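Local coordinates for protein laminin subunit ALPHA-1 (Mus musculus, PDB 2JD4) that forms the C-terminal LG4-5 pair of laminin G-like domains of a basement membrane laminin, binds metal ions and probably helps anchor laminin to cell surfaces, at residues S30-P35 against S188-C193; T53-G58 against S164-I169; F202-G207 against G372-S377; A209-E214 against S365-L370; E227-S232 against R345-N350. The protein carries 4 engineered substitutions. All coordinates share one frame; numbering follows the deposited sequence.

Contact 1: S30-P35 against S188-C193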
# COMPACT_ATOMS: atom_id res chain seq x y z
N SER A 30 6.60 -6.64 -5.64
CA SER A 30 7.73 -5.77 -5.95
C SER A 30 8.93 -6.37 -5.23
O SER A 30 8.84 -6.70 -4.05
CB SER A 30 7.48 -4.35 -5.41
OG SER A 30 6.28 -3.81 -5.93
N HIS A 31 10.06 -6.50 -5.92
CA HIS A 31 11.25 -7.06 -5.28
C HIS A 31 12.50 -6.93 -6.15
O HIS A 31 12.43 -6.57 -7.32
CB HIS A 31 11.03 -8.56 -5.01
CG HIS A 31 11.06 -9.39 -6.25
ND1 HIS A 31 10.03 -9.40 -7.17
CD2 HIS A 31 12.05 -10.16 -6.78
CE1 HIS A 31 10.39 -10.13 -8.22
NE2 HIS A 31 11.60 -10.60 -8.01
N LEU A 32 13.64 -7.24 -5.54
CA LEU A 32 14.94 -7.27 -6.21
C LEU A 32 15.53 -8.63 -5.83
O LEU A 32 15.38 -9.07 -4.69
CB LEU A 32 15.88 -6.17 -5.68
CG LEU A 32 15.61 -4.69 -5.95
CD1 LEU A 32 16.74 -3.87 -5.32
CD2 LEU A 32 15.53 -4.43 -7.44
N VAL A 33 16.18 -9.29 -6.77
CA VAL A 33 16.84 -10.56 -6.50
C VAL A 33 18.32 -10.22 -6.62
O VAL A 33 18.81 -9.89 -7.70
CB VAL A 33 16.46 -11.64 -7.53
CG1 VAL A 33 17.24 -12.92 -7.25
CG2 VAL A 33 14.95 -11.91 -7.46
N LEU A 34 19.02 -10.27 -5.49
CA LEU A 34 20.43 -9.92 -5.44
C LEU A 34 21.35 -11.13 -5.26
O LEU A 34 21.08 -12.03 -4.46
CB LEU A 34 20.67 -8.93 -4.31
CG LEU A 34 19.80 -7.67 -4.28
CD1 LEU A 34 20.18 -6.83 -3.08
CD2 LEU A 34 20.00 -6.88 -5.57
N PRO A 35 22.48 -11.14 -5.99
CA PRO A 35 23.44 -12.24 -5.91
C PRO A 35 24.25 -12.18 -4.61
O PRO A 35 24.54 -11.09 -4.13
CB PRO A 35 24.36 -12.02 -7.12
CG PRO A 35 23.68 -10.94 -7.94
CD PRO A 35 22.94 -10.12 -6.94
N SER A 188 11.11 -6.85 -10.21
CA SER A 188 9.76 -6.59 -10.66
C SER A 188 9.11 -5.47 -9.88
O SER A 188 9.22 -5.41 -8.66
CB SER A 188 8.91 -7.86 -10.56
OG SER A 188 7.55 -7.57 -10.87
N ALA A 189 8.47 -4.56 -10.62
CA ALA A 189 7.73 -3.44 -10.06
C ALA A 189 8.36 -2.60 -8.96
O ALA A 189 7.72 -2.32 -7.95
CB ALA A 189 6.35 -3.93 -9.59
N VAL A 190 9.61 -2.19 -9.15
CA VAL A 190 10.27 -1.37 -8.14
C VAL A 190 10.29 0.08 -8.65
O VAL A 190 10.25 0.32 -9.86
CB VAL A 190 11.70 -1.87 -7.88
CG1 VAL A 190 12.42 -0.95 -6.92
CG2 VAL A 190 11.65 -3.28 -7.28
N ASP A 191 10.33 1.05 -7.74
CA ASP A 191 10.37 2.45 -8.14
C ASP A 191 11.29 3.24 -7.20
O ASP A 191 11.97 2.65 -6.34
CB ASP A 191 8.96 3.05 -8.14
CG ASP A 191 8.74 4.05 -9.26
OD1 ASP A 191 7.58 4.18 -9.71
OD2 ASP A 191 9.71 4.72 -9.69
N ARG A 192 11.32 4.56 -7.36
CA ARG A 192 12.17 5.43 -6.54
C ARG A 192 11.42 5.98 -5.33
O ARG A 192 10.19 6.00 -5.31
CB ARG A 192 12.68 6.59 -7.39
CG ARG A 192 13.26 6.14 -8.71
CD ARG A 192 12.93 7.13 -9.82
NE ARG A 192 14.06 8.00 -10.12
CZ ARG A 192 14.02 8.98 -11.02
NH1 ARG A 192 12.91 9.21 -11.70
NH2 ARG A 192 15.10 9.70 -11.25
N CYS A 193 12.17 6.43 -4.32
CA CYS A 193 11.57 6.98 -3.11
C CYS A 193 11.62 8.50 -3.12
O CYS A 193 12.61 9.09 -3.55
CB CYS A 193 12.34 6.52 -1.88
SG CYS A 193 12.85 4.78 -1.85

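Contact 2: T53-G58 against S164-I169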
# COMPACT_ATOMS: atom_id res chain seq x y z
N THR A 53 9.22 3.56 6.53
CA THR A 53 7.89 3.07 6.17
C THR A 53 6.73 3.55 7.06
O THR A 53 6.94 4.00 8.19
CB THR A 53 7.89 1.53 6.19
OG1 THR A 53 6.61 1.03 5.81
CG2 THR A 53 8.23 1.03 7.60
N PHE A 54 5.51 3.45 6.54
CA PHE A 54 4.30 3.81 7.28
C PHE A 54 3.44 2.54 7.37
O PHE A 54 2.40 2.53 8.03
CB PHE A 54 3.47 4.88 6.53
CG PHE A 54 4.10 6.25 6.50
CD1 PHE A 54 4.74 6.71 5.36
CD2 PHE A 54 4.00 7.10 7.60
CE1 PHE A 54 5.28 8.00 5.31
CE2 PHE A 54 4.52 8.38 7.56
CZ PHE A 54 5.16 8.84 6.42
N ALA A 55 3.89 1.48 6.71
CA ALA A 55 3.15 0.22 6.66
C ALA A 55 3.09 -0.59 7.94
O ALA A 55 3.90 -0.43 8.84
CB ALA A 55 3.70 -0.65 5.53
N SER A 56 2.12 -1.49 8.01
CA SER A 56 1.99 -2.33 9.20
C SER A 56 2.57 -3.72 8.97
O SER A 56 2.96 -4.39 9.92
CB SER A 56 0.52 -2.43 9.62
OG SER A 56 -0.21 -3.22 8.70
N SER A 57 2.65 -4.16 7.71
CA SER A 57 3.17 -5.50 7.43
C SER A 57 3.85 -5.66 6.08
O SER A 57 3.57 -4.91 5.13
CB SER A 57 2.04 -6.52 7.52
OG SER A 57 1.14 -6.35 6.44
N GLY A 58 4.74 -6.65 5.99
CA GLY A 58 5.45 -6.93 4.76
C GLY A 58 6.75 -7.69 4.92
O GLY A 58 7.37 -7.67 6.00
N SER A 164 4.95 -7.97 -0.61
CA SER A 164 5.99 -6.94 -0.60
C SER A 164 5.76 -5.83 0.42
O SER A 164 4.65 -5.31 0.55
CB SER A 164 6.12 -6.33 -2.00
OG SER A 164 7.07 -5.29 -2.01
N ILE A 165 6.81 -5.46 1.15
CA ILE A 165 6.74 -4.40 2.16
C ILE A 165 6.63 -3.02 1.50
O ILE A 165 7.43 -2.68 0.63
CB ILE A 165 8.00 -4.43 3.08
CG1 ILE A 165 7.92 -3.33 4.15
CG2 ILE A 165 9.26 -4.23 2.26
CD1 ILE A 165 7.03 -3.66 5.31
N PRO A 166 5.63 -2.21 1.90
CA PRO A 166 5.48 -0.86 1.33
C PRO A 166 6.47 0.04 2.05
O PRO A 166 6.12 0.67 3.05
CB PRO A 166 4.03 -0.49 1.66
CG PRO A 166 3.36 -1.82 1.92
CD PRO A 166 4.42 -2.57 2.66
N ALA A 167 7.71 0.09 1.57
CA ALA A 167 8.72 0.91 2.21
C ALA A 167 9.89 1.20 1.28
O ALA A 167 10.06 0.54 0.25
CB ALA A 167 9.25 0.19 3.47
N CYS A 168 10.70 2.18 1.68
CA CYS A 168 11.89 2.56 0.95
C CYS A 168 13.06 1.90 1.67
O CYS A 168 13.14 1.95 2.89
CB CYS A 168 12.08 4.08 0.98
SG CYS A 168 13.55 4.62 0.04
N ILE A 169 13.95 1.28 0.91
CA ILE A 169 15.10 0.62 1.51
C ILE A 169 16.38 1.17 0.89
O ILE A 169 16.50 1.28 -0.32
CB ILE A 169 15.05 -0.90 1.30
CG1 ILE A 169 13.79 -1.48 1.95
CG2 ILE A 169 16.28 -1.55 1.94
CD1 ILE A 169 13.64 -2.99 1.77
O HOH W 1 4.82 3.13 3.90

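Contact 3: F202-G207 against G372-S377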
# COMPACT_ATOMS: atom_id res chain seq x y z
N PHE A 202 -0.15 7.80 -4.04
CA PHE A 202 -0.16 8.88 -5.02
C PHE A 202 -0.83 8.50 -6.35
O PHE A 202 -0.60 7.41 -6.88
CB PHE A 202 1.28 9.33 -5.32
CG PHE A 202 1.37 10.51 -6.24
CD1 PHE A 202 0.74 11.71 -5.90
CD2 PHE A 202 2.09 10.44 -7.42
CE1 PHE A 202 0.83 12.82 -6.74
CE2 PHE A 202 2.19 11.55 -8.27
CZ PHE A 202 1.56 12.74 -7.93
N PHE A 203 -1.67 9.41 -6.85
CA PHE A 203 -2.39 9.26 -8.12
C PHE A 203 -1.92 10.47 -8.95
O PHE A 203 -2.24 11.61 -8.62
CB PHE A 203 -3.90 9.35 -7.91
CG PHE A 203 -4.51 8.18 -7.18
CD1 PHE A 203 -4.31 8.01 -5.81
CD2 PHE A 203 -5.33 7.28 -7.85
CE1 PHE A 203 -4.91 6.96 -5.12
CE2 PHE A 203 -5.95 6.23 -7.18
CZ PHE A 203 -5.74 6.06 -5.81
N GLU A 204 -1.18 10.23 -10.03
CA GLU A 204 -0.64 11.32 -10.85
C GLU A 204 -1.64 12.07 -11.74
O GLU A 204 -1.30 13.13 -12.28
CB GLU A 204 0.53 10.81 -11.70
CG GLU A 204 0.14 9.94 -12.89
CD GLU A 204 1.34 9.39 -13.64
OE1 GLU A 204 1.16 8.84 -14.74
OE2 GLU A 204 2.47 9.51 -13.13
N GLY A 205 -2.84 11.52 -11.92
CA GLY A 205 -3.85 12.18 -12.74
C GLY A 205 -4.01 11.64 -14.15
O GLY A 205 -4.73 12.22 -14.96
N SER A 206 -3.36 10.51 -14.44
CA SER A 206 -3.43 9.93 -15.78
C SER A 206 -4.17 8.60 -15.89
O SER A 206 -4.58 8.22 -16.99
CB SER A 206 -2.01 9.72 -16.31
OG SER A 206 -1.34 8.70 -15.57
N GLY A 207 -4.34 7.90 -14.77
CA GLY A 207 -5.00 6.60 -14.86
C GLY A 207 -5.98 6.19 -13.77
O GLY A 207 -6.90 6.93 -13.45
N GLY A 372 -0.71 4.74 -13.70
CA GLY A 372 -0.50 6.05 -13.11
C GLY A 372 -0.86 6.17 -11.64
O GLY A 372 -1.25 7.24 -11.18
N VAL A 373 -0.72 5.07 -10.90
CA VAL A 373 -1.02 5.04 -9.47
C VAL A 373 0.14 4.35 -8.77
O VAL A 373 0.66 3.36 -9.28
CB VAL A 373 -2.32 4.26 -9.19
CG1 VAL A 373 -2.59 4.22 -7.68
CG2 VAL A 373 -3.49 4.92 -9.92
N PHE A 374 0.53 4.86 -7.60
CA PHE A 374 1.67 4.32 -6.87
C PHE A 374 1.30 4.02 -5.41
O PHE A 374 1.58 4.79 -4.51
CB PHE A 374 2.82 5.33 -6.96
CG PHE A 374 3.10 5.79 -8.38
CD1 PHE A 374 2.31 6.78 -8.96
CD2 PHE A 374 4.10 5.20 -9.13
CE1 PHE A 374 2.52 7.17 -10.29
CE2 PHE A 374 4.32 5.58 -10.46
CZ PHE A 374 3.53 6.57 -11.03
N PRO A 375 0.67 2.85 -5.18
CA PRO A 375 0.25 2.45 -3.84
C PRO A 375 1.26 2.58 -2.71
O PRO A 375 2.39 2.09 -2.82
CB PRO A 375 -0.25 1.01 -4.03
CG PRO A 375 0.42 0.56 -5.27
CD PRO A 375 0.45 1.77 -6.15
N HIS A 376 0.83 3.27 -1.66
CA HIS A 376 1.62 3.47 -0.45
C HIS A 376 2.75 4.49 -0.56
O HIS A 376 3.43 4.77 0.44
CB HIS A 376 2.16 2.12 0.06
CG HIS A 376 1.08 1.10 0.29
ND1 HIS A 376 0.09 1.27 1.23
CD2 HIS A 376 0.84 -0.10 -0.30
CE1 HIS A 376 -0.72 0.22 1.21
NE2 HIS A 376 -0.28 -0.62 0.29
N SER A 377 2.96 5.04 -1.75
CA SER A 377 4.00 6.04 -1.94
C SER A 377 3.35 7.38 -2.29
O SER A 377 2.79 7.54 -3.37
CB SER A 377 4.96 5.60 -3.06
OG SER A 377 6.03 6.52 -3.22
O HOH W 2 -3.48 8.57 -12.05

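Contact 4: A209-E214 against S365-L370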
# COMPACT_ATOMS: atom_id res chain seq x y z
N ALA A 209 -6.82 2.63 -10.61
CA ALA A 209 -6.46 1.36 -9.99
C ALA A 209 -7.76 0.56 -9.92
O ALA A 209 -8.78 1.09 -9.49
CB ALA A 209 -5.91 1.59 -8.60
N ALA A 210 -7.72 -0.70 -10.36
CA ALA A 210 -8.91 -1.56 -10.33
C ALA A 210 -8.70 -2.74 -9.37
O ALA A 210 -7.70 -3.45 -9.46
CB ALA A 210 -9.23 -2.07 -11.74
N LEU A 211 -9.65 -2.92 -8.46
CA LEU A 211 -9.59 -3.98 -7.44
C LEU A 211 -10.78 -4.95 -7.46
O LEU A 211 -11.87 -4.61 -7.92
CB LEU A 211 -9.51 -3.34 -6.05
CG LEU A 211 -8.22 -2.68 -5.54
CD1 LEU A 211 -7.60 -1.80 -6.60
CD2 LEU A 211 -8.54 -1.88 -4.29
N VAL A 212 -10.56 -6.15 -6.93
CA VAL A 212 -11.59 -7.19 -6.85
C VAL A 212 -12.07 -7.62 -8.24
O VAL A 212 -13.19 -7.32 -8.65
CB VAL A 212 -12.82 -6.71 -6.04
CG1 VAL A 212 -13.69 -7.90 -5.67
CG2 VAL A 212 -12.36 -5.97 -4.79
N LYS A 213 -11.20 -8.33 -8.94
CA LYS A 213 -11.51 -8.80 -10.28
C LYS A 213 -12.69 -9.77 -10.32
O LYS A 213 -13.42 -9.83 -11.31
CB LYS A 213 -10.27 -9.46 -10.90
CG LYS A 213 -10.40 -9.75 -12.39
CD LYS A 213 -9.10 -10.28 -12.96
CE LYS A 213 -9.20 -10.49 -14.47
NZ LYS A 213 -7.92 -10.99 -15.04
N GLU A 214 -12.89 -10.52 -9.24
CA GLU A 214 -13.99 -11.48 -9.19
C GLU A 214 -15.35 -10.79 -9.04
O GLU A 214 -16.40 -11.41 -9.23
CB GLU A 214 -13.79 -12.49 -8.05
CG GLU A 214 -13.86 -11.92 -6.64
CD GLU A 214 -12.58 -11.24 -6.20
OE1 GLU A 214 -12.49 -10.88 -5.00
OE2 GLU A 214 -11.67 -11.05 -7.04
N SER A 365 -2.14 -2.06 -3.38
CA SER A 365 -1.02 -2.80 -3.95
C SER A 365 -1.50 -4.12 -4.57
O SER A 365 -0.76 -4.78 -5.30
CB SER A 365 0.04 -3.10 -2.88
OG SER A 365 -0.47 -3.94 -1.86
N ARG A 366 -2.76 -4.47 -4.30
CA ARG A 366 -3.35 -5.71 -4.82
C ARG A 366 -4.15 -5.51 -6.11
O ARG A 366 -4.78 -6.44 -6.59
CB ARG A 366 -4.28 -6.33 -3.77
CG ARG A 366 -3.64 -6.57 -2.42
CD ARG A 366 -4.68 -7.07 -1.42
NE ARG A 366 -5.30 -8.31 -1.88
CZ ARG A 366 -6.40 -8.83 -1.34
NH1 ARG A 366 -7.01 -8.23 -0.33
NH2 ARG A 366 -6.89 -9.97 -1.82
N ALA A 367 -4.13 -4.30 -6.64
CA ALA A 367 -4.87 -4.00 -7.87
C ALA A 367 -4.47 -4.96 -8.99
O ALA A 367 -3.30 -5.30 -9.13
CB ALA A 367 -4.61 -2.56 -8.30
N PHE A 368 -5.44 -5.41 -9.79
CA PHE A 368 -5.14 -6.32 -10.89
C PHE A 368 -4.82 -5.54 -12.17
O PHE A 368 -4.26 -6.09 -13.12
CB PHE A 368 -6.29 -7.32 -11.11
CG PHE A 368 -7.61 -6.68 -11.51
CD1 PHE A 368 -7.88 -6.38 -12.84
CD2 PHE A 368 -8.59 -6.42 -10.55
CE1 PHE A 368 -9.11 -5.84 -13.22
CE2 PHE A 368 -9.83 -5.88 -10.92
CZ PHE A 368 -10.09 -5.59 -12.26
N ASP A 369 -5.17 -4.26 -12.17
CA ASP A 369 -4.92 -3.36 -13.30
C ASP A 369 -4.61 -2.01 -12.65
O ASP A 369 -5.44 -1.45 -11.93
CB ASP A 369 -6.15 -3.26 -14.20
CG ASP A 369 -5.87 -2.51 -15.49
OD1 ASP A 369 -4.70 -2.14 -15.74
OD2 ASP A 369 -6.82 -2.30 -16.27
N LEU A 370 -3.41 -1.51 -12.91
CA LEU A 370 -2.92 -0.27 -12.32
C LEU A 370 -2.25 0.61 -13.36
O LEU A 370 -1.37 0.16 -14.09
CB LEU A 370 -1.91 -0.63 -11.22
CG LEU A 370 -1.32 0.40 -10.26
CD1 LEU A 370 -2.33 0.71 -9.17
CD2 LEU A 370 -0.05 -0.17 -9.64

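Contact 5: E227-S232 against R345-N350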
# COMPACT_ATOMS: atom_id res chain seq x y z
N GLU A 227 -9.66 8.98 3.27
CA GLU A 227 -9.10 10.31 3.47
C GLU A 227 -8.43 10.67 2.15
O GLU A 227 -7.83 9.81 1.50
CB GLU A 227 -8.05 10.32 4.58
CG GLU A 227 -8.59 9.98 5.95
CD GLU A 227 -7.48 9.95 6.99
OE1 GLU A 227 -6.75 10.95 7.10
OE2 GLU A 227 -7.35 8.92 7.70
N PHE A 228 -8.53 11.94 1.75
CA PHE A 228 -7.92 12.36 0.50
C PHE A 228 -7.32 13.75 0.61
O PHE A 228 -7.74 14.55 1.45
CB PHE A 228 -8.96 12.32 -0.62
CG PHE A 228 -9.98 13.44 -0.55
CD1 PHE A 228 -9.70 14.70 -1.08
CD2 PHE A 228 -11.22 13.23 0.05
CE1 PHE A 228 -10.63 15.74 -1.01
CE2 PHE A 228 -12.17 14.26 0.12
CZ PHE A 228 -11.87 15.52 -0.41
N ARG A 229 -6.35 14.04 -0.24
CA ARG A 229 -5.71 15.35 -0.31
C ARG A 229 -5.50 15.60 -1.79
O ARG A 229 -5.13 14.69 -2.53
CB ARG A 229 -4.36 15.37 0.43
CG ARG A 229 -3.24 14.57 -0.23
CD ARG A 229 -1.88 14.88 0.40
NE ARG A 229 -1.42 16.24 0.11
CZ ARG A 229 -0.97 16.66 -1.07
NH1 ARG A 229 -0.91 15.81 -2.08
NH2 ARG A 229 -0.59 17.91 -1.23
N THR A 230 -5.74 16.83 -2.23
CA THR A 230 -5.59 17.14 -3.64
C THR A 230 -5.46 18.64 -3.87
O THR A 230 -5.87 19.44 -3.03
CB THR A 230 -6.80 16.61 -4.45
OG1 THR A 230 -6.63 16.90 -5.84
CG2 THR A 230 -8.09 17.25 -3.96
N THR A 231 -4.88 19.00 -5.01
CA THR A 231 -4.73 20.40 -5.40
C THR A 231 -5.43 20.60 -6.75
O THR A 231 -5.07 21.50 -7.51
CB THR A 231 -3.25 20.81 -5.53
OG1 THR A 231 -2.60 20.00 -6.52
CG2 THR A 231 -2.54 20.66 -4.20
N SER A 232 -6.41 19.75 -7.03
CA SER A 232 -7.19 19.81 -8.27
C SER A 232 -8.68 19.88 -7.94
O SER A 232 -9.13 19.33 -6.93
CB SER A 232 -6.90 18.59 -9.14
OG SER A 232 -7.73 18.58 -10.30
N ARG A 345 -5.98 13.36 -8.99
CA ARG A 345 -4.57 13.70 -8.82
C ARG A 345 -4.41 14.13 -7.36
O ARG A 345 -5.02 15.10 -6.93
CB ARG A 345 -4.12 14.84 -9.73
CG ARG A 345 -2.64 15.21 -9.50
CD ARG A 345 -2.14 16.30 -10.44
NE ARG A 345 -0.80 16.74 -10.06
CZ ARG A 345 0.31 16.01 -10.21
NH1 ARG A 345 0.25 14.80 -10.74
NH2 ARG A 345 1.48 16.50 -9.81
N GLY A 346 -3.58 13.39 -6.62
CA GLY A 346 -3.37 13.68 -5.21
C GLY A 346 -3.12 12.36 -4.49
O GLY A 346 -2.64 11.41 -5.10
N CYS A 347 -3.44 12.28 -3.20
CA CYS A 347 -3.24 11.01 -2.48
C CYS A 347 -4.50 10.59 -1.73
O CYS A 347 -5.33 11.43 -1.34
CB CYS A 347 -2.06 11.11 -1.48
SG CYS A 347 -0.44 11.54 -2.21
N VAL A 348 -4.64 9.28 -1.53
CA VAL A 348 -5.76 8.70 -0.80
C VAL A 348 -5.17 7.75 0.25
O VAL A 348 -4.20 7.05 -0.02
CB VAL A 348 -6.69 7.91 -1.75
CG1 VAL A 348 -7.72 7.12 -0.94
CG2 VAL A 348 -7.36 8.86 -2.72
N ARG A 349 -5.76 7.73 1.44
CA ARG A 349 -5.27 6.88 2.53
C ARG A 349 -6.44 6.31 3.31
O ARG A 349 -7.55 6.85 3.29
CB ARG A 349 -4.37 7.71 3.47
CG ARG A 349 -5.05 8.13 4.77
CD ARG A 349 -4.61 9.49 5.30
NE ARG A 349 -3.17 9.67 5.34
CZ ARG A 349 -2.56 10.69 5.96
NH1 ARG A 349 -3.27 11.61 6.60
NH2 ARG A 349 -1.24 10.79 5.93
N ASN A 350 -6.19 5.20 4.01
CA ASN A 350 -7.21 4.54 4.82
C ASN A 350 -8.53 4.28 4.12
O ASN A 350 -9.60 4.61 4.63
CB ASN A 350 -7.46 5.35 6.10
CG ASN A 350 -6.23 5.43 6.99
OD1 ASN A 350 -5.58 4.42 7.25
ND2 ASN A 350 -5.92 6.63 7.47
O HOH W 3 -3.19 17.21 -6.64
O HOH W 4 -7.98 15.44 -9.12

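Contact 1: S30-P35 against S188-C193
The carbonyl oxygen of Ser188 accepts a hydrogen bond from the other segment, His31 N to Ser188 O at 3.1 Å, in the carbonyl plane, and a weaker CA-H...O contact from Ser30 CA to Ser188 O, also at 3.1 Å. With the return bond from Ser188 N to His31 O, 3.2 Å long, this makes a hydrogen-bonded antiparallel pair at the border of one sheet of the first laminin G-like beta sandwich, where 186-188 is an outermost strand beside 31-35. His31 carries its ring on the same face of the sheet as Ser188. Its CG stands between the backbone N and the carbonyl carbon (chi1 72°), and the ring then lies with CE1 3.6 Å from Ser188 CB and with one face over Ser188 N. CG2 of Val33 sits at the ring's edge, in plane, while ND1 is hydrogen-bonded to Asn29 O. An alanine in place of His31 would probably leave Asn29 O without this donor and open a gap over Ser188 CB. Beyond Ser188 the chain leaves the strand with positive phi at Ala189 and swings Val190 back toward the strand. The side chains of Leu32 and Val190 cross at about a right angle, Leu32 CD2 meeting Val190 CG2 at 4.0 Å, and the same CG2 lies 3.4 Å from His31 O.

Contact 2: T53-G58 against S164-I169
The flat group here is the Pro166 carbonyl, which Thr53 meets from outside its plane: Thr53 OG1 donates to Pro166 O at 2.8 Å from a position tilted 31° out of the carbonyl plane. A water that accepts from Phe54 N donates a second hydrogen bond to Pro166 O. Thr53 OG1 is anti to its own backbone N (chi1 -178°), where it can also accept from Ala55 N at 2.9 Å; this closes an ST turn, so one hydroxyl both shapes the bend and ties it to the opposing chain. The methyl of Ala55 packs against the CD-CG-CB side of Pro166, with Ala55 CB nearest Pro166 CD at 3.5 Å. Ser57 O is also 3.5 Å from Pro166 CD, and His376 of the second laminin G-like domain touches Pro166. In the beta sandwich of the first laminin G-like domain, segment 53-58 joins strand 44-53 of one sheet to strand 58-64 of the other, and 164-169 leads into strand 167-174, the partner of 44-53. Pro166 is the centre of an inverse gamma turn at the entry to that strand. Packing is tight where the chains meet, Thr53 CB standing 3.3 Å from Ala167 CB. Cys168, which follows Ala167, forms a disulfide with Cys193. At the other end Ile165 lays CD1 3.7 Å from Gly58 CA. At the backbone angles of Gly58 a CB would be jammed against the carbonyl O of Ser57, and it would also clash with Ile165 CA.

Contact 3: F202-G207 against G372-S377
Phe202 and Phe374 lie side by side on one face of the sheet and point the same way, Phe202 CD2 meeting Phe374 CD1 at 4.0 Å. On the opposite face Phe203 and Val373 are likewise alongside each other. Val373 CG1 stands over the Phe203 ring, 4.0 Å from its centroid and displaced toward the rim, in a CH-pi contact, while Val373 CG2 comes to 3.6 Å from Phe203 CD2. These two facing pairs belong to the antiparallel pairing of strands 201-204 and 369-374 in the second laminin G-like domain, held by Phe374 N to Phe202 O at 2.9 Å and Glu204 N to Gly372 O at 3.2 Å. A type II beta turn runs from Phe374 to Ser377, whose O takes a weak bond from Phe202 N. Glu204, extended beyond CG, runs past Gly372, its carboxylate plane turned 57° from the Phe374 ring. Its OE2 comes to the ring edge, 3.7 Å from Phe374 CE1, and its OE1 accepts from Ser206 OG at 2.6 Å through the anti lone pair. A CB on Gly372 would collide with that hydroxyl. Gly372 O is gripped a second time by a water that also accepts from Gly205 N and Gly207 N. The corner is thus knit by polar atoms, and the carboxylate, steadied by Ser206, probably gains a little from the weakly positive hydrogens at the Phe374 edge.

Contact 4: A209-E214 against S365-L370
Phe368 reaches back over the end of strand 207-212, held between Ala210 and Lys213. From CB, the first torsion sets CG between the backbone N and the carbonyl carbon (chi1 63°), near Ala210 O. CD2 comes closer still, 3.3 Å from Ala210 O. CE2 pushes against the backbone at Lys213, 3.4 Å from its CA, with Leu211 C near the ring plane at that edge. The tip atom CZ rests 3.7 Å from Ala210 CB, CE1 lies slightly farther from the same methyl, and CD1 is the ring atom nearest Lys213 CD. The ring is therefore clasped by two CH-pi contacts. Ala210 CB lies over one face; over the other, Lys213 CB is 3.8 Å from the centroid of the Phe368 ring. The lysine chain, extended, crosses the ring at about a right angle before its end leads away. The backbone fixes the aromatic at its root, since Phe368 N donates to Ala210 O at 3.0 Å; Ala210 N in turn donates to Asp369 O at 2.9 Å. Facing the other way, Leu211 CD1 packs 3.5 Å from Ala367 CB, and Ala209 CB meets Leu370 CD1. Asp369 turns its carboxylate to Tyr208 and Gln371. In the second laminin G-like domain strand 207-212 thus pairs with 369-374 on this flank and with 322-326 on its other, where Ala210 touches Tyr325 and Phe368 extends to Pro323, while Leu211 meets the loop residues Leu362 and Leu364.

Contact 5: E227-S232 against R345-N350
Glu227, Phe228 and Arg229 pair with Arg349, Val348 and Cys347 in antiparallel register, the axes of strands 227-230 and 347-350 approaching to 4.8 Å at 164°. Backbone bonds, such as Arg349 N to Glu227 O at 2.9 Å, join the Glu227-Arg349 and Arg229-Cys347 pairs within the beta sandwich of the second laminin G-like domain. Glu227 sends its carboxylate to the side chains of Arg349 and Asn350. OE2 accepts a hydrogen bond from Asn350 ND2 at 2.7 Å, met from above the carboxylate plane but in the amide's own plane. OE1 lies in plane at the edge of the Arg349 guanidinium, 3.6 Å from NH1 in a long salt bridge, with the two planes 71° apart, and touches Arg349 CD at 3.2 Å. The arginine has further partners in Glu382, Glu199 O and the ring of Trp285. An alanine in place of Glu227 would probably leave Asn350 ND2 without its acceptor and deprive Arg349 of one of its balancing charges. At the other end Thr230 OG1, anti to its backbone N (chi1 -179°), donates to Arg345 O at 2.6 Å nearly straight on, and accepts from Ser232 N in an ST turn. A water also donates to Arg345 O. Gly346 has no room for a CB, which would strike Arg229 O. Arg229 and Cys347 share a face, CG to CB 3.9 Å; the arginine carries its charge to Asp12, and Cys347 forms a disulfide with Cys378. The charged ends thus tie this strand pair to the N-terminal and C-terminal segments.

In the fold
From the N terminus the chain first opens contact 1 at residues 30-35 and closes it at 188-193, and contact 2, between 53-58 and 164-169, lies within that span, in the first domain. Cys168-Cys193 and the Ser30-Ser164 hydrogen bond join these two. The second domain follows in series: contact 3 spans 202-207 to 372-377, contact 4 lies inside it, and contact 5 inside contact 4, with no crossing. Contacts 3 and 4 share strand 369-374, while contact 3 borders contact 5 through Phe203-Gly346 and Glu204-Arg345 bonds. Among these contacts, the domains touch through Pro166-His376 and Asp191-Phe374.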